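Local coordinates for putative branched chain amino acid ABC transporter, periplasmic amino acid-binding protein (Brucella ovis, PDB 4XFK) that probably captures branched-chain and related small amino acids in the periplasm as the binding component of an ABC-type amino-acid transport system, at residues Y112-A117 against H131-P136; Q93-V98 against G124-F129; E118-T123 against N137-F142. The protein carries 1 engineered substitution. All coordinates share one frame; numbering follows the deposited sequence. Where two conformers were deposited one is given.

Interaction 1. Residues Y112-A117 against H131-P136; sequences YLNLGA and HFRFSP. With NA (sodium ion), chain D.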
ATOM      1  N   TYR A 112      15.010  -2.583  -4.699  1.00  6.48           N
ATOM      2  CA  TYR A 112      13.904  -2.900  -3.806  1.00  6.36           C
ATOM      3  C   TYR A 112      12.648  -2.206  -4.351  1.00  6.29           C
ATOM      4  O   TYR A 112      12.542  -0.973  -4.335  1.00  7.37           O
ATOM      5  CB  TYR A 112      14.231  -2.467  -2.371  1.00  7.11           C
ATOM      6  CG  TYR A 112      13.090  -2.543  -1.375  1.00  6.70           C
ATOM      7  CD1 TYR A 112      12.066  -3.488  -1.501  1.00  6.32           C
ATOM      8  CD2 TYR A 112      13.046  -1.663  -0.296  1.00  6.37           C
ATOM      9  CE1 TYR A 112      11.023  -3.529  -0.580  1.00  7.01           C
ATOM     10  CE2 TYR A 112      12.021  -1.703   0.611  1.00  7.76           C
ATOM     11  CZ  TYR A 112      11.015  -2.628   0.470  1.00  8.38           C
ATOM     12  OH  TYR A 112      10.001  -2.629   1.392  1.00 10.51           O
ATOM     13  N   LEU A 113      11.727  -3.004  -4.881  1.00  6.31           N
ATOM     14  CA  LEU A 113      10.421  -2.498  -5.291  1.00  6.48           C
ATOM     15  C   LEU A 113       9.461  -2.654  -4.128  1.00  6.79           C
ATOM     16  O   LEU A 113       9.025  -3.756  -3.788  1.00  6.83           O
ATOM     17  CB  LEU A 113       9.901  -3.250  -6.512  1.00  6.98           C
ATOM     18  CG  LEU A 113      10.855  -3.334  -7.706  1.00  8.97           C
ATOM     19  CD1 LEU A 113      10.150  -4.047  -8.845  1.00 11.88           C
ATOM     20  CD2 LEU A 113      11.345  -1.964  -8.145  1.00 10.42           C
ATOM     21  N   ASN A 114       9.166  -1.527  -3.504  1.00  6.03           N
ATOM     22  CA  ASN A 114       8.286  -1.478  -2.357  1.00  5.40           C
ATOM     23  C   ASN A 114       6.861  -1.311  -2.859  1.00  6.20           C
ATOM     24  O   ASN A 114       6.477  -0.260  -3.357  1.00  6.45           O
ATOM     25  CB  ASN A 114       8.742  -0.319  -1.472  1.00  6.51           C
ATOM     26  CG  ASN A 114       7.751   0.029  -0.389  1.00  6.19           C
ATOM     27  OD1 ASN A 114       6.734  -0.643  -0.214  1.00  6.98           O
ATOM     28  ND2 ASN A 114       8.038   1.106   0.343  1.00  6.97           N
ATOM     29  N   LEU A 115       6.079  -2.380  -2.759  1.00  6.05           N
ATOM     30  CA  LEU A 115       4.740  -2.364  -3.320  1.00  6.52           C
ATOM     31  C   LEU A 115       3.656  -2.010  -2.317  1.00  5.99           C
ATOM     32  O   LEU A 115       2.469  -2.074  -2.655  1.00  7.18           O
ATOM     33  CB  LEU A 115       4.407  -3.717  -3.969  1.00  8.05           C
ATOM     34  CG  LEU A 115       5.267  -4.137  -5.171  1.00  8.86           C
ATOM     35  CD1 LEU A 115       4.744  -5.434  -5.759  1.00  9.35           C
ATOM     36  CD2 LEU A 115       5.304  -3.060  -6.245  1.00  9.24           C
ATOM     37  N   GLY A 116       4.029  -1.628  -1.095  1.00  6.55           N
ATOM     38  CA  GLY A 116       2.996  -1.278  -0.140  1.00  6.79           C
ATOM     39  C   GLY A 116       3.365  -0.973   1.292  1.00  6.33           C
ATOM     40  O   GLY A 116       2.471  -0.924   2.140  1.00  6.18           O
ATOM     41  N   ALA A 117       4.649  -0.805   1.602  1.00  6.29           N
ATOM     42  CA  ALA A 117       5.026  -0.363   2.947  1.00  6.38           C
ATOM     43  C   ALA A 117       4.927   1.155   2.957  1.00  5.81           C
ATOM     44  O   ALA A 117       5.633   1.824   2.196  1.00  6.54           O
ATOM     45  CB  ALA A 117       6.418  -0.818   3.268  1.00  7.76           C
ATOM     46  N   HIS A 131      15.634   2.106  -3.986  1.00  7.71           N
ATOM     47  CA  HIS A 131      14.287   1.873  -3.483  1.00  6.61           C
ATOM     48  C   HIS A 131      13.288   2.679  -4.314  1.00  6.58           C
ATOM     49  O   HIS A 131      13.528   3.856  -4.638  1.00  7.62           O
ATOM     50  CB  HIS A 131      14.171   2.270  -2.003  1.00  6.94           C
ATOM     51  CG  HIS A 131      12.753   2.467  -1.529  1.00  7.29           C
ATOM     52  ND1 HIS A 131      12.136   3.698  -1.544  1.00  7.57           N
ATOM     53  CD2 HIS A 131      11.838   1.600  -1.028  1.00  6.69           C
ATOM     54  CE1 HIS A 131      10.898   3.582  -1.090  1.00  8.35           C
ATOM     55  NE2 HIS A 131      10.693   2.318  -0.765  1.00  7.76           N
ATOM     56  N   PHE A 132      12.167   2.038  -4.643  1.00  6.62           N
ATOM     57  CA  PHE A 132      11.050   2.707  -5.295  1.00  7.02           C
ATOM     58  C   PHE A 132       9.779   2.319  -4.573  1.00  6.97           C
ATOM     59  O   PHE A 132       9.544   1.122  -4.346  1.00  7.44           O
ATOM     60  CB  PHE A 132      10.926   2.265  -6.755  1.00  7.80           C
ATOM     61  CG  PHE A 132      12.012   2.781  -7.648  1.00  7.56           C
ATOM     62  CD1 PHE A 132      13.236   2.139  -7.717  1.00  7.81           C
ATOM     63  CD2 PHE A 132      11.805   3.915  -8.423  1.00  7.94           C
ATOM     64  CE1 PHE A 132      14.234   2.614  -8.550  1.00  8.36           C
ATOM     65  CE2 PHE A 132      12.792   4.385  -9.265  1.00  8.00           C
ATOM     66  CZ  PHE A 132      14.012   3.739  -9.329  1.00  8.05           C
ATOM     67  N   ARG A 133       8.951   3.305  -4.241  1.00  5.74           N
ATOM     68  CA  ARG A 133       7.651   3.031  -3.628  1.00  6.36           C
ATOM     69  C   ARG A 133       6.520   3.248  -4.627  1.00  5.82           C
ATOM     70  O   ARG A 133       6.396   4.326  -5.225  1.00  6.84           O
ATOM     71  CB  ARG A 133       7.412   3.875  -2.369  1.00  7.21           C
ATOM     72  CG  ARG A 133       5.962   3.799  -1.907  1.00  7.79           C
ATOM     73  CD  ARG A 133       5.764   3.981  -0.417  1.00  6.94           C
ATOM     74  NE  ARG A 133       6.225   5.272   0.075  1.00  6.87           N
ATOM     75  CZ  ARG A 133       6.494   5.487   1.353  1.00  5.88           C
ATOM     76  NH1 ARG A 133       6.911   6.679   1.761  1.00  6.44           N
ATOM     77  NH2 ARG A 133       6.360   4.488   2.215  1.00  6.24           N
ATOM     78  N   PHE A 134       5.702   2.216  -4.800  1.00  7.02           N
ATOM     79  CA  PHE A 134       4.624   2.227  -5.792  1.00  6.86           C
ATOM     80  C   PHE A 134       3.236   2.432  -5.196  1.00  6.68           C
ATOM     81  O   PHE A 134       2.242   2.569  -5.922  1.00  8.16           O
ATOM     82  CB  PHE A 134       4.675   0.943  -6.627  1.00  7.98           C
ATOM     83  CG  PHE A 134       5.931   0.826  -7.439  1.00  7.18           C
ATOM     84  CD1 PHE A 134       6.006   1.372  -8.711  1.00  8.13           C
ATOM     85  CD2 PHE A 134       7.051   0.208  -6.910  1.00  7.95           C
ATOM     86  CE1 PHE A 134       7.167   1.257  -9.464  1.00  8.21           C
ATOM     87  CE2 PHE A 134       8.220   0.108  -7.644  1.00  8.18           C
ATOM     88  CZ  PHE A 134       8.274   0.632  -8.925  1.00  8.20           C
ATOM     89  N   SER A 135       3.187   2.484  -3.872  1.00  6.62           N
ATOM     90  CA  SER A 135       1.939   2.566  -3.133  1.00  6.58           C
ATOM     91  C   SER A 135       1.754   3.960  -2.534  1.00  5.40           C
ATOM     92  O   SER A 135       2.647   4.810  -2.616  1.00  6.06           O
ATOM     93  CB  SER A 135       1.982   1.544  -1.999  1.00  7.77           C
ATOM     94  OG  SER A 135       2.984   1.908  -1.066  1.00  7.79           O
ATOM     95  N   PRO A 136       0.589   4.207  -1.908  1.00  6.31           N
ATOM     96  CA  PRO A 136       0.499   5.420  -1.085  1.00  7.09           C
ATOM     97  C   PRO A 136       1.467   5.383   0.097  1.00  6.48           C
ATOM     98  O   PRO A 136       2.177   4.398   0.350  1.00  7.31           O
ATOM     99  CB  PRO A 136      -0.949   5.401  -0.577  1.00  8.26           C
ATOM    100  CG  PRO A 136      -1.685   4.571  -1.600  1.00  7.15           C
ATOM    101  CD  PRO A 136      -0.703   3.505  -1.999  1.00  7.19           C
TER
HETATM  102 NA    NA D 502       1.288  -2.765   2.767  1.00 15.00          NA
HETATM  103  O   HOH W   1      -0.509  -1.389   2.855  1.00 11.88           O
HETATM  104  O   HOH W   2       0.529  -3.940   4.491  1.00 10.33           O

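Interaction 2. Residues Q93-V98 against G124-F129; sequences QITEDV and GSKCHF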
ATOM      1  N   GLN A  93      13.940  -2.459   7.454  1.00  9.19           N
ATOM      2  CA  GLN A  93      15.095  -3.344   7.464  1.00  9.06           C
ATOM      3  C   GLN A  93      15.556  -3.666   6.042  1.00  8.87           C
ATOM      4  O   GLN A  93      16.753  -3.583   5.734  1.00 10.49           O
ATOM      5  CB  GLN A  93      14.756  -4.635   8.205  1.00 10.24           C
ATOM      6  CG  GLN A  93      15.951  -5.526   8.439  1.00 11.35           C
ATOM      7  CD  GLN A  93      16.958  -4.888   9.376  1.00 14.37           C
ATOM      8  OE1 GLN A  93      16.590  -4.284  10.388  1.00 16.37           O
ATOM      9  NE2 GLN A  93      18.234  -5.015   9.045  1.00 17.06           N
ATOM     10  N   ILE A  94      14.619  -4.057   5.179  1.00  8.59           N
ATOM     11  CA  ILE A  94      14.970  -4.422   3.806  1.00  7.63           C
ATOM     12  C   ILE A  94      15.658  -3.266   3.096  1.00  7.26           C
ATOM     13  O   ILE A  94      16.707  -3.441   2.470  1.00  8.38           O
ATOM     14  CB  ILE A  94      13.733  -4.877   2.988  1.00  8.10           C
ATOM     15  CG1 ILE A  94      13.202  -6.209   3.520  1.00  9.50           C
ATOM     16  CG2 ILE A  94      14.082  -5.013   1.498  1.00  9.85           C
ATOM     17  CD1 ILE A  94      11.970  -6.700   2.790  1.00 11.42           C
ATOM     18  N   THR A  95      15.081  -2.074   3.206  1.00  7.64           N
ATOM     19  CA  THR A  95      15.630  -0.954   2.468  1.00  6.76           C
ATOM     20  C   THR A  95      17.063  -0.625   2.900  1.00  7.49           C
ATOM     21  O   THR A  95      17.912  -0.320   2.058  1.00  8.43           O
ATOM     22  CB  THR A  95      14.707   0.283   2.501  1.00  8.32           C
ATOM     23  OG1 THR A  95      14.932   1.041   1.312  1.00  7.99           O
ATOM     24  CG2 THR A  95      14.945   1.174   3.728  1.00  9.25           C
ATOM     25  N   GLU A  96      17.340  -0.737   4.198  1.00  8.68           N
ATOM     26  CA  GLU A  96      18.672  -0.438   4.709  0.59  9.64           C
ATOM     27  C   GLU A  96      19.675  -1.516   4.323  1.00 10.34           C
ATOM     28  O   GLU A  96      20.804  -1.209   3.929  1.00 11.50           O
ATOM     29  CB  GLU A  96      18.653  -0.234   6.226  0.59 11.67           C
ATOM     30  CG  GLU A  96      18.149   1.134   6.647  0.59 14.18           C
ATOM     31  CD  GLU A  96      18.937   2.262   6.004  0.59 20.41           C
ATOM     32  OE1 GLU A  96      20.179   2.288   6.154  0.59 23.34           O
ATOM     33  OE2 GLU A  96      18.315   3.116   5.340  0.59 22.88           O
ATOM     34  N   ASP A  97      19.260  -2.775   4.412  1.00 10.19           N
ATOM     35  CA  ASP A  97      20.138  -3.870   4.010  1.00 11.52           C
ATOM     36  C   ASP A  97      20.479  -3.801   2.521  1.00  9.63           C
ATOM     37  O   ASP A  97      21.627  -4.046   2.130  1.00 10.89           O
ATOM     38  CB  ASP A  97      19.528  -5.226   4.361  1.00 14.09           C
ATOM     39  CG  ASP A  97      19.503  -5.484   5.858  1.00 17.92           C
ATOM     40  OD1 ASP A  97      20.183  -4.747   6.606  1.00 20.87           O
ATOM     41  OD2 ASP A  97      18.798  -6.417   6.288  1.00 20.25           O
ATOM     42  N   VAL A  98      19.496  -3.452   1.694  1.00  9.34           N
ATOM     43  CA  VAL A  98      19.743  -3.288   0.264  1.00  8.33           C
ATOM     44  C   VAL A  98      20.675  -2.098  -0.002  1.00  8.74           C
ATOM     45  O   VAL A  98      21.625  -2.200  -0.785  1.00  9.36           O
ATOM     46  CB  VAL A  98      18.430  -3.158  -0.536  1.00  8.89           C
ATOM     47  CG1 VAL A  98      18.722  -2.690  -1.953  1.00 10.38           C
ATOM     48  CG2 VAL A  98      17.688  -4.498  -0.523  1.00  9.55           C
ATOM     49  N   GLY A 124      11.631   9.386   2.679  1.00  8.90           N
ATOM     50  CA  GLY A 124      12.136  10.540   3.406  1.00  9.48           C
ATOM     51  C   GLY A 124      13.547  10.266   3.886  1.00 11.11           C
ATOM     52  O   GLY A 124      14.468  10.158   3.075  1.00 11.68           O
ATOM     53  N   SER A 125      13.720  10.124   5.197  1.00 11.79           N
ATOM     54  CA  SER A 125      15.050   9.945   5.778  1.00 13.08           C
ATOM     55  C   SER A 125      15.785   8.689   5.302  1.00 12.50           C
ATOM     56  O   SER A 125      17.020   8.646   5.339  1.00 15.18           O
ATOM     57  CB  SER A 125      14.980   9.960   7.307  1.00 15.85           C
ATOM     58  OG  SER A 125      14.258   8.840   7.785  1.00 18.80           O
ATOM     59  N   LYS A 126      15.039   7.680   4.847  1.00 11.14           N
ATOM     60  CA  LYS A 126      15.646   6.442   4.354  0.53 10.89           C
ATOM     61  C   LYS A 126      15.600   6.313   2.834  1.00 10.79           C
ATOM     62  O   LYS A 126      15.895   5.255   2.291  1.00 12.65           O
ATOM     63  CB  LYS A 126      14.989   5.213   4.991  0.53 11.07           C
ATOM     64  CG  LYS A 126      15.382   4.978   6.437  0.53 14.03           C
ATOM     65  CD  LYS A 126      14.912   3.608   6.910  0.53 15.80           C
ATOM     66  CE  LYS A 126      15.457   3.287   8.293  0.53 17.17           C
ATOM     67  NZ  LYS A 126      15.070   4.329   9.279  0.53 17.34           N
ATOM     68  N   CYS A 127      15.226   7.382   2.145  1.00 10.48           N
ATOM     69  CA  CYS A 127      15.191   7.418   0.685  0.63 10.20           C
ATOM     70  C   CYS A 127      16.555   7.078   0.093  1.00 11.74           C
ATOM     71  O   CYS A 127      17.572   7.598   0.565  1.00 13.62           O
ATOM     72  CB  CYS A 127      14.768   8.827   0.247  0.63 10.70           C
ATOM     73  SG  CYS A 127      14.907   9.188  -1.499  0.63 11.89           S
ATOM     74  N   HIS A 128      16.591   6.227  -0.928  1.00  9.88           N
ATOM     75  CA  HIS A 128      17.813   6.008  -1.695  1.00  9.54           C
ATOM     76  C   HIS A 128      17.450   5.569  -3.104  1.00  8.57           C
ATOM     77  O   HIS A 128      16.291   5.235  -3.391  1.00 10.60           O
ATOM     78  CB  HIS A 128      18.771   5.022  -1.017  1.00  9.20           C
ATOM     79  CG  HIS A 128      18.213   3.642  -0.849  1.00  8.82           C
ATOM     80  ND1 HIS A 128      18.478   2.611  -1.729  1.00  9.38           N
ATOM     81  CD2 HIS A 128      17.405   3.126   0.106  1.00  8.59           C
ATOM     82  CE1 HIS A 128      17.856   1.520  -1.316  1.00  9.41           C
ATOM     83  NE2 HIS A 128      17.198   1.805  -0.205  1.00  9.15           N
ATOM     84  N   PHE A 129      18.441   5.590  -3.983  1.00  8.29           N
ATOM     85  CA  PHE A 129      18.194   5.452  -5.409  1.00  8.33           C
ATOM     86  C   PHE A 129      17.613   4.091  -5.791  1.00  7.81           C
ATOM     87  O   PHE A 129      16.858   3.986  -6.747  1.00  9.63           O
ATOM     88  CB  PHE A 129      19.479   5.727  -6.190  1.00  9.12           C
ATOM     89  CG  PHE A 129      19.311   5.652  -7.680  1.00  9.03           C
ATOM     90  CD1 PHE A 129      18.746   6.701  -8.389  1.00 10.84           C
ATOM     91  CD2 PHE A 129      19.731   4.533  -8.375  1.00 10.42           C
ATOM     92  CE1 PHE A 129      18.596   6.627  -9.770  1.00 11.48           C
ATOM     93  CE2 PHE A 129      19.594   4.453  -9.750  1.00 11.66           C
ATOM     94  CZ  PHE A 129      19.019   5.498 -10.451  1.00 10.88           C
TER
HETATM   95  O   HOH W   3      13.902   3.523   1.430  1.00  9.74           O

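Interaction 3. Residues E118-T123 against N137-F142; sequences EALELT and NAAIRF. Engineered in segment 137-142: Arg141 (natural residue His). With ACT (acetate ion), chain B.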
ATOM      1  N   GLU A 118       4.041   1.682   3.804  1.00  6.04           N
ATOM      2  CA  GLU A 118       3.543   3.049   3.632  1.00  6.48           C
ATOM      3  C   GLU A 118       4.100   4.102   4.606  1.00  6.36           C
ATOM      4  O   GLU A 118       3.703   5.270   4.559  1.00  7.02           O
ATOM      5  CB  GLU A 118       2.000   3.049   3.595  1.00  6.35           C
ATOM      6  CG  GLU A 118       1.462   2.066   2.539  1.00  6.74           C
ATOM      7  CD  GLU A 118       0.013   2.287   2.145  1.00  7.90           C
ATOM      8  OE1 GLU A 118      -0.526   3.403   2.340  1.00  7.92           O
ATOM      9  OE2 GLU A 118      -0.581   1.323   1.617  1.00 10.32           O
ATOM     10  N   ALA A 119       5.036   3.705   5.467  1.00  6.45           N
ATOM     11  CA  ALA A 119       5.649   4.663   6.396  1.00  6.59           C
ATOM     12  C   ALA A 119       6.419   5.764   5.662  1.00  6.52           C
ATOM     13  O   ALA A 119       7.077   5.520   4.653  1.00  7.35           O
ATOM     14  CB  ALA A 119       6.557   3.946   7.368  1.00  8.63           C
ATOM     15  N   LEU A 120       6.349   6.980   6.189  1.00  7.54           N
ATOM     16  CA  LEU A 120       6.960   8.128   5.531  1.00  7.56           C
ATOM     17  C   LEU A 120       8.453   7.989   5.248  1.00  7.40           C
ATOM     18  O   LEU A 120       8.919   8.404   4.192  1.00  8.60           O
ATOM     19  CB  LEU A 120       6.729   9.390   6.369  1.00  9.22           C
ATOM     20  CG  LEU A 120       5.268   9.803   6.484  1.00 11.54           C
ATOM     21  CD1 LEU A 120       5.124  10.953   7.457  1.00 12.69           C
ATOM     22  CD2 LEU A 120       4.718  10.176   5.126  1.00 13.48           C
ATOM     23  N   GLU A 121       9.202   7.417   6.186  1.00  8.49           N
ATOM     24  CA  GLU A 121      10.660   7.412   6.097  1.00  9.38           C
ATOM     25  C   GLU A 121      11.201   6.763   4.825  1.00  8.67           C
ATOM     26  O   GLU A 121      12.299   7.102   4.371  1.00  9.24           O
ATOM     27  CB  GLU A 121      11.281   6.734   7.326  1.00 11.52           C
ATOM     28  CG  GLU A 121      10.972   5.243   7.450  1.00 15.55           C
ATOM     29  CD  GLU A 121      11.699   4.583   8.608  1.00 19.57           C
ATOM     30  OE1 GLU A 121      12.441   5.286   9.324  1.00 21.83           O
ATOM     31  OE2 GLU A 121      11.545   3.355   8.795  1.00 20.89           O
ATOM     32  N   LEU A 122      10.442   5.836   4.241  1.00  8.15           N
ATOM     33  CA  LEU A 122      10.936   5.094   3.084  1.00  8.39           C
ATOM     34  C   LEU A 122      11.197   5.992   1.867  1.00  8.25           C
ATOM     35  O   LEU A 122      12.033   5.670   1.024  1.00  9.29           O
ATOM     36  CB  LEU A 122      10.012   3.916   2.767  1.00  8.66           C
ATOM     37  CG  LEU A 122       9.898   2.955   3.960  1.00 10.45           C
ATOM     38  CD1 LEU A 122       8.744   2.008   3.776  1.00 11.30           C
ATOM     39  CD2 LEU A 122      11.201   2.182   4.167  1.00 12.56           C
ATOM     40  N   THR A 123      10.513   7.135   1.795  1.00  7.38           N
ATOM     41  CA  THR A 123      10.812   8.127   0.766  1.00  8.46           C
ATOM     42  C   THR A 123      11.272   9.443   1.399  1.00  9.09           C
ATOM     43  O   THR A 123      11.298  10.486   0.734  1.00 10.62           O
ATOM     44  CB  THR A 123       9.606   8.397  -0.149  1.00  8.36           C
ATOM     45  OG1 THR A 123       8.457   8.714   0.645  1.00  7.98           O
ATOM     46  CG2 THR A 123       9.304   7.179  -1.016  1.00  8.53           C
ATOM     47  N   ASN A 137       1.499   6.500   0.806  1.00  6.44           N
ATOM     48  CA  ASN A 137       2.182   6.594   2.086  1.00  7.20           C
ATOM     49  C   ASN A 137       1.225   7.268   3.072  1.00  6.03           C
ATOM     50  O   ASN A 137       0.116   7.660   2.686  1.00  6.65           O
ATOM     51  CB  ASN A 137       3.519   7.337   1.943  1.00  7.33           C
ATOM     52  CG  ASN A 137       3.348   8.748   1.430  1.00  7.59           C
ATOM     53  OD1 ASN A 137       2.522   9.508   1.940  1.00  7.61           O
ATOM     54  ND2 ASN A 137       4.116   9.104   0.401  1.00  9.39           N
ATOM     55  N   ALA A 138       1.636   7.411   4.326  1.00  6.13           N
ATOM     56  CA  ALA A 138       0.732   7.942   5.343  1.00  6.82           C
ATOM     57  C   ALA A 138       0.167   9.310   4.977  1.00  7.38           C
ATOM     58  O   ALA A 138      -1.002   9.595   5.234  1.00  7.18           O
ATOM     59  CB  ALA A 138       1.438   8.016   6.690  1.00  7.99           C
ATOM     60  N   ALA A 139       1.003  10.151   4.384  1.00  7.11           N
ATOM     61  CA  ALA A 139       0.577  11.502   4.028  1.00  7.19           C
ATOM     62  C   ALA A 139      -0.485  11.480   2.937  1.00  8.07           C
ATOM     63  O   ALA A 139      -1.507  12.160   3.032  1.00  9.67           O
ATOM     64  CB  ALA A 139       1.774  12.355   3.607  1.00  7.87           C
ATOM     65  N   ILE A 140      -0.248  10.687   1.900  1.00  7.35           N
ATOM     66  CA  ILE A 140      -1.207  10.585   0.813  1.00  6.90           C
ATOM     67  C   ILE A 140      -2.532   9.991   1.311  1.00  7.16           C
ATOM     68  O   ILE A 140      -3.608  10.515   1.003  1.00  7.90           O
ATOM     69  CB  ILE A 140      -0.643   9.731  -0.345  1.00  7.23           C
ATOM     70  CG1 ILE A 140       0.615  10.391  -0.938  1.00  8.29           C
ATOM     71  CG2 ILE A 140      -1.714   9.490  -1.400  1.00  8.56           C
ATOM     72  CD1 ILE A 140       1.365   9.510  -1.937  1.00  8.95           C
ATOM     73  N   ARG A 141      -2.454   8.898   2.074  1.00  7.14           N
ATOM     74  CA  ARG A 141      -3.659   8.256   2.595  1.00  6.90           C
ATOM     75  C   ARG A 141      -4.531   9.235   3.380  1.00  6.25           C
ATOM     76  O   ARG A 141      -5.744   9.335   3.155  1.00  7.31           O
ATOM     77  CB  ARG A 141      -3.309   7.087   3.522  1.00  6.47           C
ATOM     78  CG  ARG A 141      -2.722   5.854   2.852  1.00  6.76           C
ATOM     79  CD  ARG A 141      -3.711   5.071   2.016  1.00  6.67           C
ATOM     80  NE  ARG A 141      -3.107   3.796   1.642  1.00  5.84           N
ATOM     81  CZ  ARG A 141      -3.706   2.860   0.914  1.00  5.92           C
ATOM     82  NH1 ARG A 141      -4.950   3.032   0.488  1.00  6.64           N
ATOM     83  NH2 ARG A 141      -3.055   1.745   0.607  1.00  7.11           N
ATOM     84  N   PHE A 142      -3.919   9.943   4.325  1.00  6.64           N
ATOM     85  CA  PHE A 142      -4.723  10.663   5.304  1.00  7.89           C
ATOM     86  C   PHE A 142      -5.106  12.075   4.916  1.00  8.03           C
ATOM     87  O   PHE A 142      -6.148  12.562   5.336  1.00  9.55           O
ATOM     88  CB  PHE A 142      -4.212  10.443   6.734  1.00  8.33           C
ATOM     89  CG  PHE A 142      -4.524   9.062   7.200  1.00  7.68           C
ATOM     90  CD1 PHE A 142      -5.759   8.778   7.771  1.00  9.09           C
ATOM     91  CD2 PHE A 142      -3.657   8.012   6.918  1.00  7.74           C
ATOM     92  CE1 PHE A 142      -6.098   7.485   8.120  1.00  8.71           C
ATOM     93  CE2 PHE A 142      -3.993   6.705   7.258  1.00  7.97           C
ATOM     94  CZ  PHE A 142      -5.219   6.441   7.843  1.00  7.48           C
TER
HETATM   95  C   ACT B 500       2.563  -0.680   6.820  1.00  8.13           C
HETATM   96  O   ACT B 500       3.215  -1.141   7.785  1.00  7.53           O
HETATM   97  OXT ACT B 500       3.226  -0.137   5.905  1.00  8.42           O
HETATM   98  CH3 ACT B 500       1.072  -0.786   6.774  1.00  8.58           C

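Interaction 1. Residues Y112-A117 against H131-P136
Asn114 and His131 meet through a hydrogen bond lying in the plane of both the amide and the imidazole: ND2 of Asn114 gives a hydrogen to NE2 of His131 at 3.1 Å, although the two planes are turned 49° apart. Acceptance here is consistent with an unprotonated NE2. The second hydrogen of Asn114 ND2 goes to Ala117 O, which also receives Arg133 NH2 at 2.8 Å; both donors lie in the carbonyl plane. The amide oxygen is used as well: Asn114 OD1 accepts from Gly116 N in an Asx turn and from Ala117 N at 2.8 Å. These bonds fix the amide flip. Asn114 points to the sheet face that also carries Tyr112, His131 and Arg133; its CG, anti to the backbone N (chi1 168°), lies beside the carbonyl carbon. Beside it, CD2 of Tyr112 comes to the edge of the His131 ring. On the other face, CD2 of Leu113 reaches the rim of the Phe134 ring at CE2, 3.8 Å away.

Beneath the side chains run parallel strands, their short axes 16° apart. Phe132 N bonds Tyr112 O, Asn114 N bonds Phe132 O at 2.8 Å, and Phe134 N bonds Asn114 O. Farther out, Arg133 NH2 also reaches Ala119 O, while Gln84 holds the Tyr112 hydroxyl. Past the strand end, Gly116 O binds sodium at 2.3 Å, with Tyr31, Gly85 and two waters completing the site. Strand ends turning into ligand-binding loops are characteristic of the parallel alpha/beta lobe of periplasmic binding proteins.

Interaction 2. Residues Q93-V98 against G124-F129
Thr95 of helix 88-104 meets His128 in the connection between strands 111-114 and 131-133, a helix-to-loop contact in a parallel alpha/beta lobe of the periplasmic binding protein fold. NE2 of His128 donates to Thr95 OG1 at 2.8 Å, with the oxygen tilted 17° from the ring plane. The two side chains run antiparallel alongside one another. CB of His128 points toward the helix, and chi1 of 62° puts CG between the backbone N and the carbonyl carbon; CG1 of Val98 approaches the ring obliquely.

Lys126, which follows Ser125 in the type I turn from Gly124 to Cys127, crosses Glu96 at about a right angle in the conformers given, both residues having a second one. Its CB lies 3.9 Å from Glu96 OE2, and CG comes nearer to the same oxygen, at 3.6 Å. CD touches both Glu96 OE2 and CG2 of Thr95, the latter at 4.0 Å. CE then passes Glu96 CG at 3.8 Å. At chi4 (57°) the chain bends, and NZ ends 5.2 Å from Glu96 OE2. The ammonium group makes its salt bridge with Glu121, whereas Glu96 OE1 pairs with Arg99. Thus, in this pair of conformers, the lysine stem packs against glutamate while both charged ends have other partners. A water joins the polar parts of the contact: it accepts from Thr95 OG1 at 2.7 Å and donates to Lys126 O at 2.8 Å.

Interaction 3. Residues E118-T123 against N137-F142
A bidentate salt bridge and a backbone bond at a helix start join residues 118-123, in the connection after strand 111-114, to the first turn of helix 138-152. Glu118 and Arg141, an engineered residue that is naturally His, cross at about a right angle, yet their carboxylate and guanidinium planes are only 9° apart. The grip is side-on. NE meets Glu118 OE1 and NH2 meets Glu118 OE2, each at 2.7 Å with a nearly straight 174° hydrogen angle, and both oxygens use their syn lone pairs. The bend at chi2 of Arg141 (-71°) places CD 3.6 Å from Glu118 OE1, while NH1 bonds Ser265 O.

Glu118 also works through its backbone. Its O accepts from Ala138 N at 3.0 Å, with the donor tilted from the carbonyl plane, and its N donates to an acetate oxygen, OXT, at 2.9 Å. Acetate, probably from the crystallisation liquor, also bonds Tyr166 and Ser88. At the helix start, Asn137 OD1 accepts from Ile140 N at 3.0 Å, and Asn137 ND2 turns to Asp387. CD2 of Leu120 touches OD1 of Asn137 and packs on CB of Ala139, 4.0 Å away. Asn137 is therefore an N-cap: its side chain holds an amide of the first helical turn, while Glu118 O takes the N-H of Ala138, giving a capped helix N-terminus, tied through Glu118 to the loop that holds the acetate.

Overall arrangement
The long connection between strands 111-114 and 131-133 supplies one segment each to interactions 2 and 3, while interaction 1 pairs the strands themselves. Interactions 1 and 2 have centres 11 Å apart and meet where Thr95 OG1 packs against His131 CB at 3.6 Å. The Arg133 guanidinium links interaction 1 to interaction 3, through Ala119 and through Thr123, whose OG1 lies 2.8 Å from Arg133 NH1. The Lys126-Glu121 pair, 2.8 Å from NZ to OE1, ties interaction 2 to interaction 3. Sodium and acetate lie at the strand-end side: Gly116 binds the metal, and the Glu118 side chain comes within about 5 Å of it, whereas that of Thr95 is about 14 Å from a sodium.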